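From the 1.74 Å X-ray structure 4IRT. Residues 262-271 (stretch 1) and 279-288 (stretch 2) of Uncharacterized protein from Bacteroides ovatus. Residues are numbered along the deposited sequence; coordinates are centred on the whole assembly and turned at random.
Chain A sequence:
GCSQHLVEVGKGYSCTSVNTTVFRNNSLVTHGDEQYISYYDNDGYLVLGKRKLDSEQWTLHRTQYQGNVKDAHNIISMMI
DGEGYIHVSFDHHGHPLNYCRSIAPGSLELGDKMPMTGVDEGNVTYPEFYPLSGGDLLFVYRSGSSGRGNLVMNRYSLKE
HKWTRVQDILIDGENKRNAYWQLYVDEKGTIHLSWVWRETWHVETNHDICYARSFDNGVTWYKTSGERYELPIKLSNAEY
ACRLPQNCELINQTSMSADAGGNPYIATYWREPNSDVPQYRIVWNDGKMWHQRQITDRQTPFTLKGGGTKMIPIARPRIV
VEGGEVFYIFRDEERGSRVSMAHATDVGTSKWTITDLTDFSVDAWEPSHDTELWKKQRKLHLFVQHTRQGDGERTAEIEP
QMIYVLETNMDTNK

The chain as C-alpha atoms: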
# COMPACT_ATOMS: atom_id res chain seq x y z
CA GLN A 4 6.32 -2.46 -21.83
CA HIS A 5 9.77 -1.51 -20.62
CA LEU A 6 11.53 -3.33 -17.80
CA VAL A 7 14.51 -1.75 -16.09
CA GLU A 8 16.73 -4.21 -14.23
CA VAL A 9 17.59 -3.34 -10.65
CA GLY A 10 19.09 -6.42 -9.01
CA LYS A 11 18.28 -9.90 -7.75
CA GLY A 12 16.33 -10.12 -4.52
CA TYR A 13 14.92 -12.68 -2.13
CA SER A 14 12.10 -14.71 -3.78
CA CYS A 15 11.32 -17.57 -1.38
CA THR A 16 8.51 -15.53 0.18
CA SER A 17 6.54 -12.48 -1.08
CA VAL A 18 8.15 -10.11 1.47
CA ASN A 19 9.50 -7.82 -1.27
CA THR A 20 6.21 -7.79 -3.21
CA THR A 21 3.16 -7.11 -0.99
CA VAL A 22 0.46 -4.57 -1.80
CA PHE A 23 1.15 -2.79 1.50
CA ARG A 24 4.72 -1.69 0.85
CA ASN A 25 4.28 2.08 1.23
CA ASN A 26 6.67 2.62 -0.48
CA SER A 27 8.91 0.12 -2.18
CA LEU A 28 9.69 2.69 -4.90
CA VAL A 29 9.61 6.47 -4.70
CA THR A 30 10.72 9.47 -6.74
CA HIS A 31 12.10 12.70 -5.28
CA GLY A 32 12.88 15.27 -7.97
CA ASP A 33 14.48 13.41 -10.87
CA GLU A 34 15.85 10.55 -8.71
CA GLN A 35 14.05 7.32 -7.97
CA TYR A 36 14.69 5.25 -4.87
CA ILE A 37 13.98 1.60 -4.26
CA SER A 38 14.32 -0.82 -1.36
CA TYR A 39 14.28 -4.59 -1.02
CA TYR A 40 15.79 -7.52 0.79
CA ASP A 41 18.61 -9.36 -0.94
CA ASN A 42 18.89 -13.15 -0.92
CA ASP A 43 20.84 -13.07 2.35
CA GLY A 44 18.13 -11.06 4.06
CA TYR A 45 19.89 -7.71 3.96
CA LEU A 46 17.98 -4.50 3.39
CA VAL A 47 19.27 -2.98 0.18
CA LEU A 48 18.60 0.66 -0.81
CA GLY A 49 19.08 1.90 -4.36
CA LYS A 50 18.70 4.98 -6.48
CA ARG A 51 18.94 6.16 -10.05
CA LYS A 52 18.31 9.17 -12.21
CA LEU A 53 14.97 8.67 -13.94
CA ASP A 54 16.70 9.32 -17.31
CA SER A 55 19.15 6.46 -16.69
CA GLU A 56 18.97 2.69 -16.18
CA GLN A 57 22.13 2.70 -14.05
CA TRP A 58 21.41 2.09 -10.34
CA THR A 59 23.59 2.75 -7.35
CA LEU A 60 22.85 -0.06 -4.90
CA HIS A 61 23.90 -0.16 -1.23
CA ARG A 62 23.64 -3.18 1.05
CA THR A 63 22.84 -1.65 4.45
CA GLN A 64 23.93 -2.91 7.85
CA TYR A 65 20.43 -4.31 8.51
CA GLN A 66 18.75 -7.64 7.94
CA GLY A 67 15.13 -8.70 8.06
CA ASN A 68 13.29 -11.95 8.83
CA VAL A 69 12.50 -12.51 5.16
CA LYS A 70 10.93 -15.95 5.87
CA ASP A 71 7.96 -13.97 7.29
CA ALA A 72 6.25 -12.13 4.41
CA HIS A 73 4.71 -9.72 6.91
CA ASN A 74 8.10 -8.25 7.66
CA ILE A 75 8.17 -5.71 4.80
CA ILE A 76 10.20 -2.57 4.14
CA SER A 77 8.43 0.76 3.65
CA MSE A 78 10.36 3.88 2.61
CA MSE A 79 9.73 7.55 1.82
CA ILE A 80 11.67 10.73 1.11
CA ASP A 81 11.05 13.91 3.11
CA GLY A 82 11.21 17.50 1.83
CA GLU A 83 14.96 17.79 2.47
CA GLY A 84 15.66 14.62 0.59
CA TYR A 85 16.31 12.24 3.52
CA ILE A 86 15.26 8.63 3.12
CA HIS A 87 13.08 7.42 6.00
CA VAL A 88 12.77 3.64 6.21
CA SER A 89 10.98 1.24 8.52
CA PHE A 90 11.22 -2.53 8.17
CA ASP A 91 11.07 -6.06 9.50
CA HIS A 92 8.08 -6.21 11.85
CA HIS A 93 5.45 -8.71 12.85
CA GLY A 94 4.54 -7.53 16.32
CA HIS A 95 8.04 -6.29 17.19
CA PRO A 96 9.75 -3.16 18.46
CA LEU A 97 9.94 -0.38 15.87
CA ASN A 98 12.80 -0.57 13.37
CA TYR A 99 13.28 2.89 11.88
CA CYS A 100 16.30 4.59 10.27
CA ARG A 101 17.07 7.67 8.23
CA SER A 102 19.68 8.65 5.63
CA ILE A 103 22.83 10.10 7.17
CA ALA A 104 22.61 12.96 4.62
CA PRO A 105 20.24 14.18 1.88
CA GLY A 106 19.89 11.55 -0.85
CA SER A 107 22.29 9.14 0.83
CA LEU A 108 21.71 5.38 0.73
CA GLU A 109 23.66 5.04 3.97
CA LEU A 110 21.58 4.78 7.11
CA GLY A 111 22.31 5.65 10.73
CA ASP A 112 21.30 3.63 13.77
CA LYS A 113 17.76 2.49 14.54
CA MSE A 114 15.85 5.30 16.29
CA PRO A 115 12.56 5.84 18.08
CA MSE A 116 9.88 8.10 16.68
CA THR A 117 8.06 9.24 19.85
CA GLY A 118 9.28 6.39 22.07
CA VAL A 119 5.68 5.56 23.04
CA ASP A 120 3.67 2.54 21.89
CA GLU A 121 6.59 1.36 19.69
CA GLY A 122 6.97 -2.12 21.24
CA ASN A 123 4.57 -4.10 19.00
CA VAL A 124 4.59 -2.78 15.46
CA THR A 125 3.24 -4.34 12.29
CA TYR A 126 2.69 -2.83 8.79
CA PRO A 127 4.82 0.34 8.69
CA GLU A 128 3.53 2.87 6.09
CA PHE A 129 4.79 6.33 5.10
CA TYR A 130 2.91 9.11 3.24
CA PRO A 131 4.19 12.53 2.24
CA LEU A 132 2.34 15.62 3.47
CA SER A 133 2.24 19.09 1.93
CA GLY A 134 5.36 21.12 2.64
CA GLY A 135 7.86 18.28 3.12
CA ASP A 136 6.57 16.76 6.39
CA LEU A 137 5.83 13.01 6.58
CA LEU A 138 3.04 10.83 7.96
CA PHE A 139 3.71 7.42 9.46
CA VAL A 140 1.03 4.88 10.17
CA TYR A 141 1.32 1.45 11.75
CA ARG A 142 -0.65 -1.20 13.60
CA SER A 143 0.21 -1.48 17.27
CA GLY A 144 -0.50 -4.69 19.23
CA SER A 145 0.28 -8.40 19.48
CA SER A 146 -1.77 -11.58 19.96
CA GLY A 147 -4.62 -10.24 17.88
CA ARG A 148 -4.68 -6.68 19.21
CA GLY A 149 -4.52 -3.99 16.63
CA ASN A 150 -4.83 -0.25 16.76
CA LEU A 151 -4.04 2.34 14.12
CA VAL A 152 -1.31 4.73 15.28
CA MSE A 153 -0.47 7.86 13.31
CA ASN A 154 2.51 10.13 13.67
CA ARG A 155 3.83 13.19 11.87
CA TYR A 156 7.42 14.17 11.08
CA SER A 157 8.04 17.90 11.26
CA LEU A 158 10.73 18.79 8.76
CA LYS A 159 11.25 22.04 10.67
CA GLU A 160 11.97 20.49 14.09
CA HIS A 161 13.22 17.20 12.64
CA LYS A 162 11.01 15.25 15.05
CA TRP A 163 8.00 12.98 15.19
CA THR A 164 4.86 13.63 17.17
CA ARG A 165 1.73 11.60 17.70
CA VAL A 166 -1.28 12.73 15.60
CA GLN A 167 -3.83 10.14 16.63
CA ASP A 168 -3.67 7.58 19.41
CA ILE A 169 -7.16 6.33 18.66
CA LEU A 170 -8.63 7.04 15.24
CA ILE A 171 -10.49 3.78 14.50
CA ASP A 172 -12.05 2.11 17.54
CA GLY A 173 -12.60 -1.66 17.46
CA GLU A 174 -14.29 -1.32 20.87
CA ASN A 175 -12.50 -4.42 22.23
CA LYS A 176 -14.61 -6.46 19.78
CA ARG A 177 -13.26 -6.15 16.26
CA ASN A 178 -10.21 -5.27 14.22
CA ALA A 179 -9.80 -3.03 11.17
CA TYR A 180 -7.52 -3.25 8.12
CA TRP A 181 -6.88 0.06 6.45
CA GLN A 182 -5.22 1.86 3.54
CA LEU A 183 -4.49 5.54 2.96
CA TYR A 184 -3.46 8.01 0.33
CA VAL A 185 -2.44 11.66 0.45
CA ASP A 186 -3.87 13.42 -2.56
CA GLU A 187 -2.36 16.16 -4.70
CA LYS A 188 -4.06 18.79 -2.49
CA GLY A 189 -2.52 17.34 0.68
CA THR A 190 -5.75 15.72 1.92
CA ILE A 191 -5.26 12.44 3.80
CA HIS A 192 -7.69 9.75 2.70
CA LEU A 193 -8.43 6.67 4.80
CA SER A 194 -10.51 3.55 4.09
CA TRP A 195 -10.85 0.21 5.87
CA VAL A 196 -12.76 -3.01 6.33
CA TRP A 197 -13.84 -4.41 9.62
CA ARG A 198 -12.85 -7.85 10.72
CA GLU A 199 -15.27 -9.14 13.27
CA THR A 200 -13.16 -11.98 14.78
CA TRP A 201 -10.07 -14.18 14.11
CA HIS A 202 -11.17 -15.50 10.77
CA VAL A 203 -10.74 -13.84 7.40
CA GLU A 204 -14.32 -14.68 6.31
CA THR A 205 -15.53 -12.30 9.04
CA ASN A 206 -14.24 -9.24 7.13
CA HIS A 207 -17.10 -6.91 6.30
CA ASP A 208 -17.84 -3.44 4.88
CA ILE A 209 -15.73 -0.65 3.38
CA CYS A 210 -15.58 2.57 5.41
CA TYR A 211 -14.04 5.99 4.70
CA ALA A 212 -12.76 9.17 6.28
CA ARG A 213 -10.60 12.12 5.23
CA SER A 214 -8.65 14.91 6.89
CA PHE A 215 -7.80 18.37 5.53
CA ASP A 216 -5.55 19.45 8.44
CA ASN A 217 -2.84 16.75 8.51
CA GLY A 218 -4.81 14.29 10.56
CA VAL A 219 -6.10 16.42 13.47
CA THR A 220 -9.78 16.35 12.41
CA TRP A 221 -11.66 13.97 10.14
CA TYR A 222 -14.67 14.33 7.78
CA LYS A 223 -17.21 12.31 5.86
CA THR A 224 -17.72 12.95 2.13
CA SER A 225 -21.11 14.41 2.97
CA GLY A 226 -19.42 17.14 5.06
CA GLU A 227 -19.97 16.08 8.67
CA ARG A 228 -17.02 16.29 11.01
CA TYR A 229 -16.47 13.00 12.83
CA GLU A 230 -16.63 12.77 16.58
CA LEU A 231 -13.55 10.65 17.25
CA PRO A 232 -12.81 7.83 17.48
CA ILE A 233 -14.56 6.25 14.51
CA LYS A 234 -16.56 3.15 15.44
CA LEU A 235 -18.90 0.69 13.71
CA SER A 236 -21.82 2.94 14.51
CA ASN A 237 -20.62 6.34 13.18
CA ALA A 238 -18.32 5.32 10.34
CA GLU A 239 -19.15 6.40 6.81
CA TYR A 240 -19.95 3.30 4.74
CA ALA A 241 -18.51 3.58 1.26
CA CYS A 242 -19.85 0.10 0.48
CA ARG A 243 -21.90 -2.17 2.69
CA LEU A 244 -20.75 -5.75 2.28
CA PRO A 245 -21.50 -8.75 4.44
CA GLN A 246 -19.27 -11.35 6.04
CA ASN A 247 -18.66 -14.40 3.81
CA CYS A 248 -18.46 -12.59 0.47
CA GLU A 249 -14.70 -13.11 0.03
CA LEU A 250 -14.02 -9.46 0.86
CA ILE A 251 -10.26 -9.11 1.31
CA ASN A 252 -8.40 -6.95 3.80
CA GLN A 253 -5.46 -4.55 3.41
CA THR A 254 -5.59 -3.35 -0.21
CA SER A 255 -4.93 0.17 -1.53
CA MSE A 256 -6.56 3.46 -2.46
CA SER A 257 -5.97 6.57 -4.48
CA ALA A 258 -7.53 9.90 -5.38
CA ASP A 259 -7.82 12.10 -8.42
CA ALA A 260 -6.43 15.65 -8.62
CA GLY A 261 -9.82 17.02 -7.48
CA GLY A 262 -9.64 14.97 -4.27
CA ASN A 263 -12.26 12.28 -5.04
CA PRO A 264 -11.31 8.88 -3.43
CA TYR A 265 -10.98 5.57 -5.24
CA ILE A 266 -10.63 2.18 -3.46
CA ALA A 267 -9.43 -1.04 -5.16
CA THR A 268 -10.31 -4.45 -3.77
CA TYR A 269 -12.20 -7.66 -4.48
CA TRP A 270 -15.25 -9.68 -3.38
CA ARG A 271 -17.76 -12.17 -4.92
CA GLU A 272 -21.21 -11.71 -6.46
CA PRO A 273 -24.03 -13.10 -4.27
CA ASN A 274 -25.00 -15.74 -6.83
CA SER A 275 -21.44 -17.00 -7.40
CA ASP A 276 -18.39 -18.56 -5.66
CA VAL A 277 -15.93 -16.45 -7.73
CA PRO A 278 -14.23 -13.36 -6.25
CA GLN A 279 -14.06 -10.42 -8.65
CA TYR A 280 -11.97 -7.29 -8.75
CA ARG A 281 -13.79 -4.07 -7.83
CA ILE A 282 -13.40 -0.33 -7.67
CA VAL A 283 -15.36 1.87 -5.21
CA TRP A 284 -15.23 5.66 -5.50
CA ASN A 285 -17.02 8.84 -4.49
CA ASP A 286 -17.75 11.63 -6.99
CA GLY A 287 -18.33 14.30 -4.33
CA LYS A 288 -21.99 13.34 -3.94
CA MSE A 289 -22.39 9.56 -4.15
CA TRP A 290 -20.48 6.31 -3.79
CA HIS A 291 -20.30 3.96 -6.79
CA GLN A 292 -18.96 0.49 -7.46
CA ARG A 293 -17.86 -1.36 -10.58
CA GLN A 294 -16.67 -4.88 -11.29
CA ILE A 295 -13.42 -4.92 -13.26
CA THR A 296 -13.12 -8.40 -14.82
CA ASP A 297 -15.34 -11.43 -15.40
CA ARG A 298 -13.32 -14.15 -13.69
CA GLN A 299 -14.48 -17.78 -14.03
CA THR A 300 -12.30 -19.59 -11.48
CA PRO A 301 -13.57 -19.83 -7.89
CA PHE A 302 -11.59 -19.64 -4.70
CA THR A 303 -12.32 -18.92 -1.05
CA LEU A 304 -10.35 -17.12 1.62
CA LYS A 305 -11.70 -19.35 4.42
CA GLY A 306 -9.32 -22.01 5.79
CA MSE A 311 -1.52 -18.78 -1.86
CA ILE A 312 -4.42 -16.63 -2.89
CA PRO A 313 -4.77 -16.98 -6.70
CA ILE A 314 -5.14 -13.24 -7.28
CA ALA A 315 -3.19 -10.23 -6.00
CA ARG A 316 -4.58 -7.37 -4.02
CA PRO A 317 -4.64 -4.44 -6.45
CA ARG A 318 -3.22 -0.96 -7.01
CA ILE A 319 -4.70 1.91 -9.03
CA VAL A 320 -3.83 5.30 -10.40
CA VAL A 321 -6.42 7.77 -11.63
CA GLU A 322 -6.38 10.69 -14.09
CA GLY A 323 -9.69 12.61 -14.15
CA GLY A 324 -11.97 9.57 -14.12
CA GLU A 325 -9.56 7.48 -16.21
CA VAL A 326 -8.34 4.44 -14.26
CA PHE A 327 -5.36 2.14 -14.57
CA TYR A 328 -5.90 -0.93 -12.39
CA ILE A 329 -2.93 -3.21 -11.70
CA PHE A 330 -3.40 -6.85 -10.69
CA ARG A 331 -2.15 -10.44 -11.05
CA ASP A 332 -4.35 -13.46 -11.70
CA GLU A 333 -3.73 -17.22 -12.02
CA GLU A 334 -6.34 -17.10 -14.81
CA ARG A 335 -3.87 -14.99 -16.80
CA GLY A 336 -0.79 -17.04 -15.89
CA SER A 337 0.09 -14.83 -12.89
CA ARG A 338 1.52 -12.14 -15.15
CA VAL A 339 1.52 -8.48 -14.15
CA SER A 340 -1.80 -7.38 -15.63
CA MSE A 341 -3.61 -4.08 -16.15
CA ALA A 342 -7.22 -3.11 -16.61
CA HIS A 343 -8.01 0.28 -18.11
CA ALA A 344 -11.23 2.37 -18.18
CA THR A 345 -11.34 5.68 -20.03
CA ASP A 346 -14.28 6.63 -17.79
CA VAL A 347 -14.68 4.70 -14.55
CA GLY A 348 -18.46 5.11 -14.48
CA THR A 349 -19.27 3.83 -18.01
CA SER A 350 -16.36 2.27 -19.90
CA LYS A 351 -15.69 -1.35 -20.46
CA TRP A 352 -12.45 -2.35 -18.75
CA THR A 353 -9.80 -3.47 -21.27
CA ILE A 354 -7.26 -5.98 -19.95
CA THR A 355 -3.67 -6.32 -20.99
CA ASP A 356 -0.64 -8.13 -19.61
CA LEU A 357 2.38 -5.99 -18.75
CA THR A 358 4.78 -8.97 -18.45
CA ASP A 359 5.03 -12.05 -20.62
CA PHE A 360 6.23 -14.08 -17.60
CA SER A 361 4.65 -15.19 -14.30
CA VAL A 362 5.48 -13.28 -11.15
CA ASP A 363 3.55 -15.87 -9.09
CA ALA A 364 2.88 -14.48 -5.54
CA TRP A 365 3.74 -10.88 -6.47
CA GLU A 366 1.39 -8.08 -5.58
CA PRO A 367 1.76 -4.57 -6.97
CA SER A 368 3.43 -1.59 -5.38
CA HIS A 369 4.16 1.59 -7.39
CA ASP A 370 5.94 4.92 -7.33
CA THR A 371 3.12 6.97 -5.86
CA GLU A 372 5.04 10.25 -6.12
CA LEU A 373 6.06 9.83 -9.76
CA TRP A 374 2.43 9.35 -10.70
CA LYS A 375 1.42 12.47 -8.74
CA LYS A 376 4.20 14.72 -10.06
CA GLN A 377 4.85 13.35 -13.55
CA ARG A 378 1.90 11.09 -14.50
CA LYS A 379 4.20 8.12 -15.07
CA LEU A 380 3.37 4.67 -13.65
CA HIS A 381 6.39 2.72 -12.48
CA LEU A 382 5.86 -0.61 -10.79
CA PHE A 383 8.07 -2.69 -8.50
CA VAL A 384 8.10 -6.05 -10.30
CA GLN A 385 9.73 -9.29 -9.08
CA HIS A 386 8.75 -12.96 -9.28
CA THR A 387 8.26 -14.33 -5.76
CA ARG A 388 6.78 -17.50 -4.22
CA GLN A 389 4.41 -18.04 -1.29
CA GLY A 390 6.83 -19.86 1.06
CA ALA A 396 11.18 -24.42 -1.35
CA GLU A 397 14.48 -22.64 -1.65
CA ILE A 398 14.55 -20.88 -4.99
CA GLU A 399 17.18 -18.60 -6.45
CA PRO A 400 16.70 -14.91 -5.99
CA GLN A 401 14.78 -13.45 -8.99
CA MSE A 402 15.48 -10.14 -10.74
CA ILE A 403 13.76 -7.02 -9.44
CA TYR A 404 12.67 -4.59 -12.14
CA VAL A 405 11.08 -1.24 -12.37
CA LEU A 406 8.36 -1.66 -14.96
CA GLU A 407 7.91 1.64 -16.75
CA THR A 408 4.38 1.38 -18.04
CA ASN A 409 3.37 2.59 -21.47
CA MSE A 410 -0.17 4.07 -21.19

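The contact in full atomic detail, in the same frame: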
# COMPACT_ATOMS: atom_id res chain seq x y z
N GLY A 262 -9.48 15.45 -5.63
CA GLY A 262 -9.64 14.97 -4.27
C GLY A 262 -10.74 13.94 -4.05
O GLY A 262 -11.09 13.66 -2.91
N ASN A 263 -11.30 13.40 -5.12
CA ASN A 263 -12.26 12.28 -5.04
C ASN A 263 -11.53 10.93 -4.80
O ASN A 263 -10.54 10.65 -5.48
CB ASN A 263 -13.09 12.18 -6.30
CG ASN A 263 -14.03 13.37 -6.46
OD1 ASN A 263 -14.61 13.86 -5.48
ND2 ASN A 263 -14.12 13.85 -7.65
N PRO A 264 -12.00 10.12 -3.82
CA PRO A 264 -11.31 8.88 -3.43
C PRO A 264 -11.74 7.69 -4.26
O PRO A 264 -12.92 7.59 -4.61
CB PRO A 264 -11.76 8.65 -1.98
CG PRO A 264 -13.17 9.26 -1.96
CD PRO A 264 -13.04 10.49 -2.83
N TYR A 265 -10.79 6.80 -4.50
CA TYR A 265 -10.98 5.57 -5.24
C TYR A 265 -10.36 4.43 -4.44
O TYR A 265 -9.24 4.56 -3.97
CB TYR A 265 -10.27 5.62 -6.58
CG TYR A 265 -10.85 6.61 -7.54
CD1 TYR A 265 -10.61 7.95 -7.37
CD2 TYR A 265 -11.63 6.20 -8.60
CE1 TYR A 265 -11.13 8.89 -8.25
CE2 TYR A 265 -12.17 7.13 -9.49
CZ TYR A 265 -11.92 8.47 -9.30
OH TYR A 265 -12.43 9.42 -10.16
N ILE A 266 -11.10 3.32 -4.28
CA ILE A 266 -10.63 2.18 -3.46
C ILE A 266 -10.66 0.91 -4.30
O ILE A 266 -11.67 0.62 -4.91
CB ILE A 266 -11.52 1.98 -2.23
CG1 ILE A 266 -11.56 3.25 -1.39
CG2 ILE A 266 -11.05 0.76 -1.43
CD1 ILE A 266 -12.77 3.43 -0.46
N ALA A 267 -9.55 0.17 -4.35
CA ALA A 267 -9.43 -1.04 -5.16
C ALA A 267 -9.37 -2.28 -4.27
O ALA A 267 -8.58 -2.34 -3.32
CB ALA A 267 -8.21 -0.97 -6.05
N THR A 268 -10.21 -3.25 -4.57
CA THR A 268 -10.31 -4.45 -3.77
C THR A 268 -10.99 -5.54 -4.57
O THR A 268 -11.08 -5.46 -5.81
CB THR A 268 -11.00 -4.19 -2.39
OG1 THR A 268 -10.90 -5.36 -1.58
CG2 THR A 268 -12.50 -3.83 -2.56
N TYR A 269 -11.42 -6.60 -3.86
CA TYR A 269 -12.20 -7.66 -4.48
C TYR A 269 -13.20 -8.31 -3.51
O TYR A 269 -13.05 -8.24 -2.30
CB TYR A 269 -11.33 -8.72 -5.18
CG TYR A 269 -10.39 -9.56 -4.31
CD1 TYR A 269 -10.88 -10.59 -3.51
CD2 TYR A 269 -9.02 -9.36 -4.35
CE1 TYR A 269 -10.03 -11.37 -2.74
CE2 TYR A 269 -8.13 -10.14 -3.59
CZ TYR A 269 -8.63 -11.13 -2.78
OH TYR A 269 -7.80 -11.92 -2.03
N TRP A 270 -14.26 -8.88 -4.08
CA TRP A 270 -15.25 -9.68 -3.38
C TRP A 270 -16.13 -10.40 -4.42
O TRP A 270 -16.11 -10.06 -5.60
CB TRP A 270 -16.08 -8.81 -2.40
CG TRP A 270 -17.03 -7.80 -3.08
CD1 TRP A 270 -18.27 -8.07 -3.59
CD2 TRP A 270 -16.82 -6.39 -3.24
NE1 TRP A 270 -18.84 -6.91 -4.09
CE2 TRP A 270 -17.97 -5.87 -3.89
CE3 TRP A 270 -15.81 -5.51 -2.87
CZ2 TRP A 270 -18.10 -4.53 -4.20
CZ3 TRP A 270 -15.93 -4.17 -3.21
CH2 TRP A 270 -17.06 -3.70 -3.86
N ARG A 271 -16.91 -11.40 -3.99
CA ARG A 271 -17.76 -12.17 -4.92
C ARG A 271 -19.18 -11.61 -5.11
O ARG A 271 -19.72 -10.90 -4.25
CB ARG A 271 -17.87 -13.65 -4.52
CG ARG A 271 -18.67 -13.94 -3.25
CD ARG A 271 -18.84 -15.45 -3.02
NE ARG A 271 -19.51 -15.67 -1.74
CZ ARG A 271 -20.83 -15.63 -1.56
NH1 ARG A 271 -21.66 -15.41 -2.58
NH2 ARG A 271 -21.35 -15.78 -0.34
N GLN A 279 -14.26 -11.28 -7.50
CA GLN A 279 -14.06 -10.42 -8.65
C GLN A 279 -13.46 -9.12 -8.18
O GLN A 279 -13.84 -8.62 -7.12
CB GLN A 279 -15.41 -10.07 -9.32
CG GLN A 279 -16.24 -11.27 -9.76
CD GLN A 279 -15.72 -11.95 -11.02
OE1 GLN A 279 -14.76 -11.50 -11.66
NE2 GLN A 279 -16.35 -13.05 -11.38
N TYR A 280 -12.55 -8.58 -8.99
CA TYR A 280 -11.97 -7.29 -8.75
C TYR A 280 -13.00 -6.15 -8.86
O TYR A 280 -13.93 -6.20 -9.69
CB TYR A 280 -10.82 -7.04 -9.70
CG TYR A 280 -9.53 -7.75 -9.40
CD1 TYR A 280 -8.73 -7.37 -8.31
CD2 TYR A 280 -9.08 -8.82 -10.21
CE1 TYR A 280 -7.53 -7.98 -8.06
CE2 TYR A 280 -7.85 -9.46 -9.93
CZ TYR A 280 -7.10 -9.02 -8.88
OH TYR A 280 -5.86 -9.56 -8.56
N ARG A 281 -12.87 -5.16 -7.98
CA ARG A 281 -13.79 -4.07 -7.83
C ARG A 281 -13.08 -2.75 -7.69
O ARG A 281 -11.97 -2.69 -7.17
CB ARG A 281 -14.58 -4.24 -6.53
CG ARG A 281 -15.16 -5.63 -6.37
CD ARG A 281 -16.37 -5.89 -7.26
NE ARG A 281 -16.84 -7.27 -7.11
CZ ARG A 281 -18.08 -7.70 -7.35
NH1 ARG A 281 -18.98 -6.86 -7.80
NH2 ARG A 281 -18.41 -8.98 -7.16
N ILE A 282 -13.76 -1.68 -8.08
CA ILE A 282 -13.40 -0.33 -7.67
C ILE A 282 -14.61 0.35 -7.00
O ILE A 282 -15.75 0.19 -7.45
CB ILE A 282 -12.83 0.48 -8.87
CG1 ILE A 282 -12.14 1.74 -8.38
CG2 ILE A 282 -13.90 0.78 -9.91
CD1 ILE A 282 -11.19 2.35 -9.39
N VAL A 283 -14.34 1.11 -5.94
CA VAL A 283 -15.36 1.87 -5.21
C VAL A 283 -14.84 3.30 -5.16
O VAL A 283 -13.70 3.53 -4.76
CB VAL A 283 -15.53 1.30 -3.80
CG1 VAL A 283 -16.43 2.15 -2.91
CG2 VAL A 283 -15.99 -0.14 -3.85
N TRP A 284 -15.66 4.27 -5.51
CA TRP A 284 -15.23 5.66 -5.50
C TRP A 284 -16.39 6.60 -5.23
O TRP A 284 -17.57 6.22 -5.37
CB TRP A 284 -14.56 6.02 -6.84
CG TRP A 284 -15.53 6.28 -8.00
CD1 TRP A 284 -15.93 7.51 -8.49
CD2 TRP A 284 -16.20 5.30 -8.81
NE1 TRP A 284 -16.81 7.34 -9.54
CE2 TRP A 284 -17.01 6.00 -9.74
CE3 TRP A 284 -16.22 3.89 -8.81
CZ2 TRP A 284 -17.78 5.35 -10.67
CZ3 TRP A 284 -16.99 3.26 -9.76
CH2 TRP A 284 -17.78 4.00 -10.67
N ASN A 285 -16.04 7.82 -4.83
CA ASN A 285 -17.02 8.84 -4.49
C ASN A 285 -16.78 10.04 -5.39
O ASN A 285 -15.63 10.43 -5.56
CB ASN A 285 -16.87 9.27 -3.03
CG ASN A 285 -17.94 10.24 -2.59
OD1 ASN A 285 -17.81 11.45 -2.78
ND2 ASN A 285 -19.03 9.71 -2.04
N ASP A 286 -17.84 10.55 -6.00
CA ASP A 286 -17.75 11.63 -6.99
C ASP A 286 -17.98 13.03 -6.40
O ASP A 286 -18.05 14.05 -7.12
CB ASP A 286 -18.71 11.35 -8.17
CG ASP A 286 -20.17 11.34 -7.76
OD1 ASP A 286 -20.50 11.83 -6.66
OD2 ASP A 286 -20.99 10.83 -8.56
N GLY A 287 -18.05 13.08 -5.09
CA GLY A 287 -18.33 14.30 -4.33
C GLY A 287 -19.72 14.19 -3.73
O GLY A 287 -19.99 14.79 -2.70
N LYS A 288 -20.59 13.41 -4.36
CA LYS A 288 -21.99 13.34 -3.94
C LYS A 288 -22.48 11.95 -3.63
O LYS A 288 -23.40 11.80 -2.84
CB LYS A 288 -22.88 13.93 -5.05
CG LYS A 288 -22.55 15.36 -5.48
CD LYS A 288 -22.53 16.35 -4.32
CE LYS A 288 -23.91 16.59 -3.72
NZ LYS A 288 -24.67 17.65 -4.46
O HOH W 1 -15.48 12.82 -2.35

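Stretches 1 and 2 pair as antiparallel strands and bury 850 Å² between them. Backbone hydrogen bonds do most of the joining. Ile266 and Val283 satisfy each other: Ile266 N donates to Val283 O (2.7 Å) and Val283 N to Ile266 O (2.9 Å). Thr268 and Arg281 repeat the pattern, with Thr268 N to Arg281 O at 3.2 Å and Arg281 N to Thr268 O at 2.8 Å. So do Trp270 and Gln279, with Trp270 N to Gln279 O at 3.1 Å and Gln279 N to Trp270 O at 2.9 Å. At the end far from the connecting turn, next to the loop of Asp286 and Gly287, Asn285 N donates to Pro264 O (3.1 Å); proline has no N-H to return a bond.

Trp270 O is also an acceptor for Arg281 NH2 (3.0 Å) and Arg281 NE (3.3 Å). Arg281 NE lies 3.3 Å from Gln279 O as well, a second hydrogen bond. The Arg281 guanidinium lies flat on the Trp270 indole, planes at 10°, so its charge is buried against an aromatic face while its edge still reaches carbonyls. Val283 CG2 meets the indole edge at Trp270 CH2 (3.7 Å).

On the other face, Trp284 CB packs over the Tyr265 ring, 3.4 Å from Tyr265 CD2. A water donates to Asn285 OD1 (2.7 Å) and weakly to Asn263 OD1 (3.4 Å).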